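Importin subunit beta-1 (PDB 3ND2) carries proteins into the nucleus as the importin beta subunit, associating with importin alpha, which recognises the classical nuclear localization signal of the cargo. Local coordinates at residues Ala523-Val528 against Ile576-Ala581; Glu571-Ile576 against Ala612-Asp617; Val655-Val660 against Arg696-Ala701. All coordinates share one frame; numbering follows the deposited sequence.

How the interactions relate
From the N terminus, interaction 1 closes first, bringing 523-528 on helix 516-530 against 576-581 on helix 563-586 across 47 mostly helical residues. Before it closes, interaction 2 opens at 571-576 on the same helix 563-586, so the two cross along the chain and share Ile576; interaction 2 closes at 612-617 on helix 611-629. The two also touch, Leu577 packing on Ile614 and Asp617. Interaction 3 follows in series, joining helices 655-670 and 698-713. A probable hydrogen bond between Asp616 OD1 and Thr658 OG1 links interactions 2 and 3. Together the contacts connect helices of HEAT repeats 12 to 16 in the superhelical stack.

Interaction 1 of 3, residues Ala523-Val528 against Ile576-Ala581; sequences ALTTMV and ILTVLA
Thr525 and Val579 meet where helices 516-530 and 563-586 run side by side, the axes of the two segments 9.0 Å apart and only 4° from parallel, with the CA atoms of this pair 4.9 Å from each other. The contact centres on the branched side chain of Val579, which sits against three residues of the first helix. Its CG2 comes within 3.3 Å of Thr525 OG1, a van der Waals approach of a methyl to a hydroxyl. That hydroxyl is already engaged: Thr525 OG1 lies beside its own backbone N (chi1 -53°) and is hydrogen-bonded to the carbonyl O of Phe521, one turn earlier. Thr578 follows the same pattern, its OG1 bonded to Ser574 O, while its CG2 reaches loosely to 4.2 Å from Thr525 OG1. Both threonines thus spend their polar ends on their own helices, and no hydrogen bond crosses the contact. The rest is apolar and rather loose. Leu524 presents CB to Val579 CG2 at 4.3 Å, and Val528, one turn on, presents CG2 to Val579 CG1 at 4.3 Å. With CG1 anti to the backbone N (chi1 -176°), Val579 divides its methyls between these partners, CG1 serving Val528 and CG2 serving Leu524 and Thr525. The two helices belong to HEAT repeats 12 and 13, and their nearly parallel packing is the stacking of equivalent helices from consecutive repeats. Around them, helix 496-507 packs on Leu524 through Leu503, and helix 536-553 supplies Ile542 to Val528 and Val546 to Val579. Leu577 and Ala581 of helix 563-586 pack on helix 611-629, the next in the row, Leu577 from the side facing away from helix 516-530.

Interaction 2 of 3, residues Glu571-Ile576 against Ala612-Asp617; sequences ELQSNI and AFIEDD
Ser574 donates a hydrogen bond from OG to Asp617 OD2; the modelled length of 2.4 Å is very short, and its exact value is doubtful. The serine places OG anti to its backbone N (chi1 -164°), on the side of the neighbouring helix. Nearer the start of both segments, Glu571 and Phe613 pass at a slant. The aliphatic CG of the glutamate lies 3.7 Å from both CZ and CE2 of the ring; the chain runs on extended, and the carboxylate and ring planes are 24° apart. Helices 563-586 and 611-629, from HEAT repeats 13 and 14, run nearly parallel here, their segment axes 9.4 Å apart, as stacked helices of successive repeats do. Ile614 packs against the Gln573 flank of the helix: CG1 stands between backbone N and carbonyl carbon (chi1 56°), leaving CG2 to approach Gln573 CB at 4.1 Å and, equally near, the backbone N of Ser574. The amide of Gln573 lies beside Ile614, its polar atoms taken by partners beyond the two segments, OE1 bonded to Lys608 NZ and NE2 to Thr553 OG1.

Interaction 3 of 3, residues Val655-Val660 against Arg696-Ala701; sequences VSITAV and RELKPA
Ile657, Val660, Leu698 and Ala701 form the apolar part of the contact. Ile657 bends at chi2 (76°), which brings CD1 to 3.8 Å from Leu698 CB, while its CG2 lies a loose 4.5 Å from Ala701 CB. Leu698 reaches between Ser656 and Val660, its CD1 3.8 Å from Val660 CG2. The other methyl of Val660, CG1, is 3.9 Å from Ala701 CB. Replacing Ile657 by an alanine removes CG1, CG2 and CD1, which would probably open a gap beside Leu698 CB and leave Ala701 CB without its partner from this residue. Contacts of methyls and methylenes with backbone carbonyls come next: Val660 CG1 approaches Ala701 O at 3.3 Å, Leu698 CD1 lies 3.6 Å from Ser656 O, and Ile657 CG1 borders Glu697 O. Polar groups form no hydrogen bond across the contact. Ser656 OG bonds to Ser653 O within its own stretch of chain, and Glu697 forms a salt bridge with Arg695. Beyond, helix 611-629 packs on helix 655-670, and helix 741-765 on Lys699 and Pro700. The contact is apolar packing between helices of the adjacent HEAT repeats 15 and 16, the repeat-to-repeat stacking that characterises a HEAT-repeat solenoid.

Interaction 1 of 3, residues Ala523-Val528 against Ile576-Ala581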
ATOM      1  N   ALA A 523     -17.148  12.566  -2.953  1.00 34.67           N
ATOM      2  CA  ALA A 523     -18.179  12.978  -2.025  1.00 34.83           C
ATOM      3  C   ALA A 523     -19.571  12.652  -2.563  1.00 35.27           C
ATOM      4  O   ALA A 523     -20.428  12.198  -1.811  1.00 36.38           O
ATOM      5  CB  ALA A 523     -18.038  14.458  -1.700  1.00 33.83           C
ATOM      6  N   LEU A 524     -19.789  12.859  -3.861  1.00 34.83           N
ATOM      7  CA  LEU A 524     -21.065  12.485  -4.485  1.00 35.69           C
ATOM      8  C   LEU A 524     -21.282  10.979  -4.455  1.00 36.64           C
ATOM      9  O   LEU A 524     -22.410  10.531  -4.324  1.00 37.86           O
ATOM     10  CB  LEU A 524     -21.198  13.031  -5.912  1.00 34.80           C
ATOM     11  CG  LEU A 524     -21.395  14.538  -6.093  1.00 34.09           C
ATOM     12  CD1 LEU A 524     -21.282  14.910  -7.558  1.00 34.58           C
ATOM     13  CD2 LEU A 524     -22.730  15.022  -5.525  1.00 33.38           C
ATOM     14  N   THR A 525     -20.204  10.203  -4.551  1.00 37.25           N
ATOM     15  CA  THR A 525     -20.304   8.742  -4.460  1.00 38.51           C
ATOM     16  C   THR A 525     -20.806   8.366  -3.068  1.00 39.32           C
ATOM     17  O   THR A 525     -21.704   7.549  -2.928  1.00 40.56           O
ATOM     18  CB  THR A 525     -18.962   8.037  -4.816  1.00 38.69           C
ATOM     19  OG1 THR A 525     -18.511   8.498  -6.095  1.00 39.71           O
ATOM     20  CG2 THR A 525     -19.128   6.529  -4.904  1.00 39.52           C
ATOM     21  N   THR A 526     -20.235   8.997  -2.045  1.00 39.20           N
ATOM     22  CA  THR A 526     -20.681   8.830  -0.662  1.00 40.20           C
ATOM     23  C   THR A 526     -22.149   9.231  -0.459  1.00 41.14           C
ATOM     24  O   THR A 526     -22.915   8.463   0.112  1.00 42.62           O
ATOM     25  CB  THR A 526     -19.754   9.586   0.299  1.00 39.44           C
ATOM     26  OG1 THR A 526     -18.455   8.981   0.255  1.00 39.88           O
ATOM     27  CG2 THR A 526     -20.278   9.541   1.728  1.00 40.29           C
ATOM     28  N   MET A 527     -22.536  10.413  -0.941  1.00 40.79           N
ATOM     29  CA  MET A 527     -23.936  10.857  -0.894  1.00 42.12           C
ATOM     30  C   MET A 527     -24.900   9.834  -1.491  1.00 43.31           C
ATOM     31  O   MET A 527     -25.970   9.592  -0.935  1.00 44.65           O
ATOM     32  CB  MET A 527     -24.131  12.198  -1.622  1.00 41.66           C
ATOM     33  CG  MET A 527     -23.275  13.358  -1.131  1.00 41.85           C
ATOM     34  SD  MET A 527     -23.426  13.712   0.627  1.00 44.94           S
ATOM     35  CE  MET A 527     -24.848  14.784   0.657  1.00 43.30           C
ATOM     36  N   VAL A 528     -24.523   9.257  -2.634  1.00 43.14           N
ATOM     37  CA  VAL A 528     -25.336   8.238  -3.316  1.00 44.09           C
ATOM     38  C   VAL A 528     -25.404   6.951  -2.497  1.00 46.23           C
ATOM     39  O   VAL A 528     -26.482   6.384  -2.309  1.00 47.76           O
ATOM     40  CB  VAL A 528     -24.808   7.939  -4.739  1.00 43.17           C
ATOM     41  CG1 VAL A 528     -25.451   6.674  -5.323  1.00 43.95           C
ATOM     42  CG2 VAL A 528     -25.037   9.122  -5.652  1.00 40.52           C
ATOM     43  N   ILE A 576     -16.818  10.463 -13.262  1.00 37.90           N
ATOM     44  CA  ILE A 576     -18.241  10.381 -13.591  1.00 37.86           C
ATOM     45  C   ILE A 576     -18.704   8.927 -13.540  1.00 38.70           C
ATOM     46  O   ILE A 576     -19.737   8.621 -12.917  1.00 39.37           O
ATOM     47  CB  ILE A 576     -18.576  11.010 -14.984  1.00 38.09           C
ATOM     48  CG1 ILE A 576     -18.341  12.524 -14.970  1.00 36.99           C
ATOM     49  CG2 ILE A 576     -20.016  10.710 -15.375  1.00 37.88           C
ATOM     50  CD1 ILE A 576     -18.146  13.137 -16.352  1.00 37.63           C
ATOM     51  N   LEU A 577     -17.924   8.053 -14.182  1.00 38.34           N
ATOM     52  CA  LEU A 577     -18.206   6.621 -14.248  1.00 39.00           C
ATOM     53  C   LEU A 577     -18.292   5.967 -12.870  1.00 39.68           C
ATOM     54  O   LEU A 577     -19.141   5.101 -12.657  1.00 40.91           O
ATOM     55  CB  LEU A 577     -17.179   5.897 -15.146  1.00 39.12           C
ATOM     56  CG  LEU A 577     -17.318   6.129 -16.668  1.00 38.52           C
ATOM     57  CD1 LEU A 577     -16.046   5.834 -17.450  1.00 37.92           C
ATOM     58  CD2 LEU A 577     -18.491   5.351 -17.243  1.00 38.10           C
ATOM     59  N   THR A 578     -17.416   6.381 -11.951  1.00 39.30           N
ATOM     60  CA  THR A 578     -17.424   5.903 -10.567  1.00 39.67           C
ATOM     61  C   THR A 578     -18.728   6.223  -9.807  1.00 40.06           C
ATOM     62  O   THR A 578     -19.301   5.339  -9.171  1.00 41.01           O
ATOM     63  CB  THR A 578     -16.227   6.460  -9.781  1.00 39.21           C
ATOM     64  OG1 THR A 578     -15.011   6.099 -10.443  1.00 39.91           O
ATOM     65  CG2 THR A 578     -16.200   5.880  -8.367  1.00 40.28           C
ATOM     66  N   VAL A 579     -19.179   7.479  -9.864  1.00 39.46           N
ATOM     67  CA  VAL A 579     -20.479   7.870  -9.317  1.00 39.71           C
ATOM     68  C   VAL A 579     -21.616   7.148 -10.045  1.00 41.13           C
ATOM     69  O   VAL A 579     -22.557   6.669  -9.402  1.00 42.42           O
ATOM     70  CB  VAL A 579     -20.724   9.421  -9.376  1.00 39.11           C
ATOM     71  CG1 VAL A 579     -22.038   9.791  -8.701  1.00 38.26           C
ATOM     72  CG2 VAL A 579     -19.582  10.194  -8.726  1.00 37.76           C
ATOM     73  N   LEU A 580     -21.536   7.077 -11.375  1.00 41.14           N
ATOM     74  CA  LEU A 580     -22.576   6.420 -12.173  1.00 42.32           C
ATOM     75  C   LEU A 580     -22.752   4.945 -11.794  1.00 43.70           C
ATOM     76  O   LEU A 580     -23.883   4.462 -11.685  1.00 44.95           O
ATOM     77  CB  LEU A 580     -22.307   6.570 -13.685  1.00 42.03           C
ATOM     78  CG  LEU A 580     -23.293   5.929 -14.682  1.00 43.47           C
ATOM     79  CD1 LEU A 580     -24.758   6.273 -14.362  1.00 44.62           C
ATOM     80  CD2 LEU A 580     -22.971   6.305 -16.129  1.00 43.01           C
ATOM     81  N   ALA A 581     -21.638   4.237 -11.597  1.00 43.67           N
ATOM     82  CA  ALA A 581     -21.686   2.849 -11.162  1.00 45.16           C
ATOM     83  C   ALA A 581     -22.415   2.735  -9.819  1.00 46.17           C
ATOM     84  O   ALA A 581     -23.261   1.853  -9.655  1.00 48.35           O
ATOM     85  CB  ALA A 581     -20.291   2.254 -11.085  1.00 44.70           C
TER

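Interaction 2 of 3, residues Glu571-Ile576 against Ala612-Asp617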
ATOM      1  N   GLU A 571      -9.680  11.690 -16.634  1.00 43.46           N
ATOM      2  CA  GLU A 571      -9.890  11.502 -15.213  1.00 43.41           C
ATOM      3  C   GLU A 571     -11.260  11.991 -14.778  1.00 42.09           C
ATOM      4  O   GLU A 571     -11.844  11.417 -13.859  1.00 41.73           O
ATOM      5  CB  GLU A 571      -8.756  12.152 -14.425  1.00 43.55           C
ATOM      6  CG  GLU A 571      -7.391  11.558 -14.809  1.00 45.83           C
ATOM      7  CD  GLU A 571      -6.216  12.159 -14.051  1.00 47.83           C
ATOM      8  OE1 GLU A 571      -5.098  11.581 -14.146  1.00 51.31           O
ATOM      9  OE2 GLU A 571      -6.407  13.193 -13.356  1.00 49.93           O
ATOM     10  N   LEU A 572     -11.780  13.017 -15.456  1.00 41.49           N
ATOM     11  CA  LEU A 572     -13.152  13.455 -15.246  1.00 41.00           C
ATOM     12  C   LEU A 572     -14.136  12.327 -15.564  1.00 41.35           C
ATOM     13  O   LEU A 572     -15.042  12.054 -14.770  1.00 41.15           O
ATOM     14  CB  LEU A 572     -13.474  14.726 -16.057  1.00 41.09           C
ATOM     15  CG  LEU A 572     -14.938  15.202 -16.174  1.00 40.97           C
ATOM     16  CD1 LEU A 572     -15.564  15.552 -14.825  1.00 40.59           C
ATOM     17  CD2 LEU A 572     -15.092  16.381 -17.135  1.00 40.68           C
ATOM     18  N   GLN A 573     -13.950  11.678 -16.716  1.00 42.04           N
ATOM     19  CA  GLN A 573     -14.815  10.579 -17.158  1.00 42.52           C
ATOM     20  C   GLN A 573     -14.739   9.431 -16.175  1.00 42.26           C
ATOM     21  O   GLN A 573     -15.757   8.855 -15.806  1.00 42.82           O
ATOM     22  CB  GLN A 573     -14.419  10.082 -18.555  1.00 43.04           C
ATOM     23  CG  GLN A 573     -14.746  11.040 -19.676  1.00 43.73           C
ATOM     24  CD  GLN A 573     -14.438  10.458 -21.052  1.00 45.12           C
ATOM     25  OE1 GLN A 573     -13.361   9.908 -21.279  1.00 47.45           O
ATOM     26  NE2 GLN A 573     -15.381  10.594 -21.978  1.00 45.30           N
ATOM     27  N   SER A 574     -13.520   9.107 -15.759  1.00 42.28           N
ATOM     28  CA  SER A 574     -13.287   8.175 -14.665  1.00 41.97           C
ATOM     29  C   SER A 574     -14.152   8.511 -13.450  1.00 40.88           C
ATOM     30  O   SER A 574     -14.879   7.643 -12.960  1.00 41.54           O
ATOM     31  CB  SER A 574     -11.814   8.205 -14.291  1.00 42.54           C
ATOM     32  OG  SER A 574     -11.468   7.084 -13.509  1.00 44.95           O
ATOM     33  N   ASN A 575     -14.084   9.768 -12.989  1.00 39.48           N
ATOM     34  CA  ASN A 575     -14.868  10.261 -11.850  1.00 38.15           C
ATOM     35  C   ASN A 575     -16.353  10.110 -12.063  1.00 38.20           C
ATOM     36  O   ASN A 575     -17.074   9.717 -11.146  1.00 38.78           O
ATOM     37  CB  ASN A 575     -14.601  11.747 -11.572  1.00 37.43           C
ATOM     38  CG  ASN A 575     -13.170  12.040 -11.147  1.00 37.95           C
ATOM     39  OD1 ASN A 575     -12.429  11.154 -10.687  1.00 36.61           O
ATOM     40  ND2 ASN A 575     -12.765  13.305 -11.315  1.00 37.22           N
ATOM     41  N   ILE A 576     -16.818  10.463 -13.262  1.00 37.90           N
ATOM     42  CA  ILE A 576     -18.241  10.381 -13.591  1.00 37.86           C
ATOM     43  C   ILE A 576     -18.704   8.927 -13.540  1.00 38.70           C
ATOM     44  O   ILE A 576     -19.737   8.621 -12.917  1.00 39.37           O
ATOM     45  CB  ILE A 576     -18.576  11.010 -14.984  1.00 38.09           C
ATOM     46  CG1 ILE A 576     -18.341  12.524 -14.970  1.00 36.99           C
ATOM     47  CG2 ILE A 576     -20.016  10.710 -15.375  1.00 37.88           C
ATOM     48  CD1 ILE A 576     -18.146  13.137 -16.352  1.00 37.63           C
ATOM     49  N   ALA A 612      -8.285   2.504 -22.926  1.00 71.10           N
ATOM     50  CA  ALA A 612      -7.389   1.875 -21.954  1.00 71.16           C
ATOM     51  C   ALA A 612      -7.486   2.475 -20.546  1.00 69.94           C
ATOM     52  O   ALA A 612      -7.551   1.741 -19.558  1.00 68.00           O
ATOM     53  CB  ALA A 612      -5.944   1.911 -22.459  1.00 76.12           C
ATOM     54  N   PHE A 613      -7.518   3.804 -20.458  1.00 71.22           N
ATOM     55  CA  PHE A 613      -7.595   4.490 -19.163  1.00 70.94           C
ATOM     56  C   PHE A 613      -8.955   4.347 -18.463  1.00 66.38           C
ATOM     57  O   PHE A 613      -9.013   4.220 -17.236  1.00 66.06           O
ATOM     58  CB  PHE A 613      -7.209   5.968 -19.301  1.00 74.61           C
ATOM     59  CG  PHE A 613      -7.007   6.674 -17.980  1.00 76.38           C
ATOM     60  CD1 PHE A 613      -5.824   6.521 -17.267  1.00 80.04           C
ATOM     61  CD2 PHE A 613      -8.006   7.494 -17.454  1.00 75.03           C
ATOM     62  CE1 PHE A 613      -5.638   7.173 -16.045  1.00 82.46           C
ATOM     63  CE2 PHE A 613      -7.829   8.150 -16.239  1.00 76.35           C
ATOM     64  CZ  PHE A 613      -6.647   7.991 -15.535  1.00 80.35           C
ATOM     65  N   ILE A 614     -10.037   4.346 -19.240  1.00 63.17           N
ATOM     66  CA  ILE A 614     -11.393   4.269 -18.674  1.00 59.13           C
ATOM     67  C   ILE A 614     -12.084   2.898 -18.761  1.00 56.03           C
ATOM     68  O   ILE A 614     -13.125   2.701 -18.128  1.00 53.79           O
ATOM     69  CB  ILE A 614     -12.354   5.363 -19.260  1.00 58.69           C
ATOM     70  CG1 ILE A 614     -12.415   5.267 -20.784  1.00 58.46           C
ATOM     71  CG2 ILE A 614     -11.958   6.768 -18.790  1.00 60.09           C
ATOM     72  CD1 ILE A 614     -13.728   5.722 -21.359  1.00 57.63           C
ATOM     73  N   GLU A 615     -11.523   1.956 -19.529  1.00 56.07           N
ATOM     74  CA  GLU A 615     -12.179   0.648 -19.740  1.00 53.52           C
ATOM     75  C   GLU A 615     -12.469  -0.071 -18.426  1.00 51.50           C
ATOM     76  O   GLU A 615     -13.470  -0.775 -18.300  1.00 49.25           O
ATOM     77  CB  GLU A 615     -11.410  -0.256 -20.724  1.00 54.56           C
ATOM     78  CG  GLU A 615      -9.964  -0.529 -20.362  1.00 57.27           C
ATOM     79  CD  GLU A 615      -9.266  -1.529 -21.288  1.00 59.17           C
ATOM     80  OE1 GLU A 615      -9.883  -2.011 -22.265  1.00 58.62           O
ATOM     81  OE2 GLU A 615      -8.083  -1.838 -21.022  1.00 61.91           O
ATOM     82  N   ASP A 616     -11.599   0.147 -17.449  1.00 53.06           N
ATOM     83  CA  ASP A 616     -11.765  -0.383 -16.103  1.00 52.35           C
ATOM     84  C   ASP A 616     -13.046   0.173 -15.477  1.00 50.41           C
ATOM     85  O   ASP A 616     -13.941  -0.583 -15.071  1.00 47.86           O
ATOM     86  CB  ASP A 616     -10.558   0.014 -15.262  1.00 55.81           C
ATOM     87  CG  ASP A 616     -10.010  -1.125 -14.460  1.00 57.73           C
ATOM     88  OD1 ASP A 616      -9.873  -2.237 -15.020  1.00 60.04           O
ATOM     89  OD2 ASP A 616      -9.693  -0.910 -13.273  1.00 61.54           O
ATOM     90  N   ASP A 617     -13.126   1.504 -15.426  1.00 51.15           N
ATOM     91  CA  ASP A 617     -14.318   2.208 -14.957  1.00 49.89           C
ATOM     92  C   ASP A 617     -15.566   1.827 -15.743  1.00 47.16           C
ATOM     93  O   ASP A 617     -16.634   1.707 -15.160  1.00 46.24           O
ATOM     94  CB  ASP A 617     -14.106   3.728 -14.993  1.00 51.89           C
ATOM     95  CG  ASP A 617     -12.887   4.163 -14.205  1.00 55.04           C
ATOM     96  OD1 ASP A 617     -12.657   3.611 -13.109  1.00 55.37           O
ATOM     97  OD2 ASP A 617     -12.150   5.048 -14.688  1.00 57.52           O
TER

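Interaction 3 of 3, residues Val655-Val660 against Arg696-Ala701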
ATOM      1  N   VAL A 655      -7.690  -4.614 -16.278  1.00 66.13           N
ATOM      2  CA  VAL A 655      -9.028  -4.809 -16.834  1.00 62.32           C
ATOM      3  C   VAL A 655      -9.468  -6.289 -16.760  1.00 60.51           C
ATOM      4  O   VAL A 655     -10.665  -6.581 -16.673  1.00 57.91           O
ATOM      5  CB  VAL A 655      -9.177  -4.174 -18.262  1.00 62.56           C
ATOM      6  CG1 VAL A 655      -8.359  -4.926 -19.303  1.00 64.13           C
ATOM      7  CG2 VAL A 655     -10.639  -4.090 -18.669  1.00 59.21           C
ATOM      8  N   SER A 656      -8.505  -7.212 -16.765  1.00 61.78           N
ATOM      9  CA  SER A 656      -8.813  -8.644 -16.675  1.00 60.55           C
ATOM     10  C   SER A 656      -9.349  -9.039 -15.298  1.00 59.30           C
ATOM     11  O   SER A 656     -10.156  -9.960 -15.180  1.00 57.54           O
ATOM     12  CB  SER A 656      -7.592  -9.493 -17.019  1.00 62.88           C
ATOM     13  OG  SER A 656      -6.527  -9.223 -16.136  1.00 65.39           O
ATOM     14  N   ILE A 657      -8.880  -8.339 -14.268  1.00 60.81           N
ATOM     15  CA  ILE A 657      -9.342  -8.534 -12.896  1.00 60.44           C
ATOM     16  C   ILE A 657     -10.761  -7.992 -12.772  1.00 58.36           C
ATOM     17  O   ILE A 657     -11.605  -8.559 -12.070  1.00 57.24           O
ATOM     18  CB  ILE A 657      -8.388  -7.838 -11.870  1.00 63.37           C
ATOM     19  CG1 ILE A 657      -7.119  -8.671 -11.645  1.00 65.55           C
ATOM     20  CG2 ILE A 657      -9.083  -7.585 -10.530  1.00 63.04           C
ATOM     21  CD1 ILE A 657      -6.102  -8.588 -12.759  1.00 66.92           C
ATOM     22  N   THR A 658     -11.016  -6.893 -13.476  1.00 58.20           N
ATOM     23  CA  THR A 658     -12.335  -6.285 -13.490  1.00 56.69           C
ATOM     24  C   THR A 658     -13.305  -7.176 -14.258  1.00 54.83           C
ATOM     25  O   THR A 658     -14.469  -7.297 -13.873  1.00 53.78           O
ATOM     26  CB  THR A 658     -12.299  -4.860 -14.097  1.00 57.40           C
ATOM     27  OG1 THR A 658     -11.177  -4.141 -13.560  1.00 60.06           O
ATOM     28  CG2 THR A 658     -13.584  -4.100 -13.778  1.00 55.92           C
ATOM     29  N   ALA A 659     -12.806  -7.805 -15.329  1.00 55.03           N
ATOM     30  CA  ALA A 659     -13.593  -8.698 -16.188  1.00 53.29           C
ATOM     31  C   ALA A 659     -14.033  -9.963 -15.448  1.00 52.56           C
ATOM     32  O   ALA A 659     -15.172 -10.408 -15.592  1.00 51.15           O
ATOM     33  CB  ALA A 659     -12.807  -9.053 -17.444  1.00 54.51           C
ATOM     34  N   VAL A 660     -13.122 -10.532 -14.658  1.00 53.60           N
ATOM     35  CA  VAL A 660     -13.461 -11.581 -13.691  1.00 53.34           C
ATOM     36  C   VAL A 660     -14.582 -11.110 -12.751  1.00 53.11           C
ATOM     37  O   VAL A 660     -15.523 -11.856 -12.465  1.00 53.11           O
ATOM     38  CB  VAL A 660     -12.216 -12.032 -12.890  1.00 55.02           C
ATOM     39  CG1 VAL A 660     -12.605 -12.852 -11.665  1.00 55.22           C
ATOM     40  CG2 VAL A 660     -11.278 -12.830 -13.781  1.00 55.47           C
ATOM     41  N   ARG A 696      -0.359 -10.822 -11.037  1.00 90.26           N
ATOM     42  CA  ARG A 696      -0.528 -11.575  -9.794  1.00 89.49           C
ATOM     43  C   ARG A 696      -1.898 -11.414  -9.132  1.00 84.73           C
ATOM     44  O   ARG A 696      -2.412 -12.373  -8.560  1.00 83.43           O
ATOM     45  CB  ARG A 696       0.599 -11.271  -8.795  1.00 94.89           C
ATOM     46  CG  ARG A 696       0.827  -9.791  -8.476  1.00 97.27           C
ATOM     47  CD  ARG A 696       1.819  -9.647  -7.328  1.00102.62           C
ATOM     48  NE  ARG A 696       3.009 -10.463  -7.561  1.00107.15           N
ATOM     49  CZ  ARG A 696       3.824 -10.917  -6.615  1.00111.73           C
ATOM     50  NH1 ARG A 696       3.603 -10.647  -5.333  1.00113.38           N
ATOM     51  NH2 ARG A 696       4.869 -11.651  -6.959  1.00115.89           N
ATOM     52  N   GLU A 697      -2.487 -10.220  -9.229  1.00 82.10           N
ATOM     53  CA  GLU A 697      -3.794  -9.933  -8.622  1.00 77.98           C
ATOM     54  C   GLU A 697      -4.942 -10.777  -9.200  1.00 72.92           C
ATOM     55  O   GLU A 697      -6.059 -10.762  -8.668  1.00 70.36           O
ATOM     56  CB  GLU A 697      -4.163  -8.444  -8.748  1.00 77.58           C
ATOM     57  CG  GLU A 697      -3.203  -7.467  -8.095  1.00 82.32           C
ATOM     58  CD  GLU A 697      -2.469  -6.596  -9.105  1.00 84.79           C
ATOM     59  OE1 GLU A 697      -3.117  -5.699  -9.695  1.00 82.36           O
ATOM     60  OE2 GLU A 697      -1.244  -6.793  -9.291  1.00 89.05           O
ATOM     61  N   LEU A 698      -4.657 -11.500 -10.285  1.00 71.38           N
ATOM     62  CA  LEU A 698      -5.670 -12.255 -11.023  1.00 66.81           C
ATOM     63  C   LEU A 698      -5.871 -13.664 -10.458  1.00 65.75           C
ATOM     64  O   LEU A 698      -6.972 -14.211 -10.537  1.00 62.68           O
ATOM     65  CB  LEU A 698      -5.311 -12.306 -12.517  1.00 66.92           C
ATOM     66  CG  LEU A 698      -6.306 -12.858 -13.545  1.00 63.96           C
ATOM     67  CD1 LEU A 698      -7.568 -12.014 -13.629  1.00 61.60           C
ATOM     68  CD2 LEU A 698      -5.647 -12.956 -14.907  1.00 65.43           C
ATOM     69  N   LYS A 699      -4.816 -14.245  -9.885  1.00 67.76           N
ATOM     70  CA  LYS A 699      -4.927 -15.565  -9.257  1.00 67.23           C
ATOM     71  C   LYS A 699      -5.996 -15.571  -8.142  1.00 65.13           C
ATOM     72  O   LYS A 699      -6.920 -16.383  -8.197  1.00 63.20           O
ATOM     73  CB  LYS A 699      -3.565 -16.083  -8.775  1.00 71.36           C
ATOM     74  CG  LYS A 699      -3.563 -17.546  -8.334  1.00 72.32           C
ATOM     75  CD  LYS A 699      -2.158 -18.030  -8.014  1.00 76.42           C
ATOM     76  CE  LYS A 699      -2.144 -19.473  -7.520  1.00 78.02           C
ATOM     77  NZ  LYS A 699      -0.808 -19.873  -6.925  1.00 83.53           N
ATOM     78  N   PRO A 700      -5.888 -14.660  -7.146  1.00 56.29           N
ATOM     79  CA  PRO A 700      -6.973 -14.468  -6.177  1.00 54.79           C
ATOM     80  C   PRO A 700      -8.357 -14.203  -6.799  1.00 53.32           C
ATOM     81  O   PRO A 700      -9.351 -14.754  -6.331  1.00 51.81           O
ATOM     82  CB  PRO A 700      -6.522 -13.229  -5.398  1.00 56.70           C
ATOM     83  CG  PRO A 700      -5.062 -13.268  -5.475  1.00 58.47           C
ATOM     84  CD  PRO A 700      -4.742 -13.786  -6.837  1.00 58.50           C
ATOM     85  N   ALA A 701      -8.417 -13.355  -7.823  1.00 53.87           N
ATOM     86  CA  ALA A 701      -9.678 -13.028  -8.496  1.00 52.94           C
ATOM     87  C   ALA A 701     -10.313 -14.263  -9.147  1.00 50.50           C
ATOM     88  O   ALA A 701     -11.509 -14.500  -9.002  1.00 49.22           O
ATOM     89  CB  ALA A 701      -9.470 -11.915  -9.529  1.00 54.95           C
TER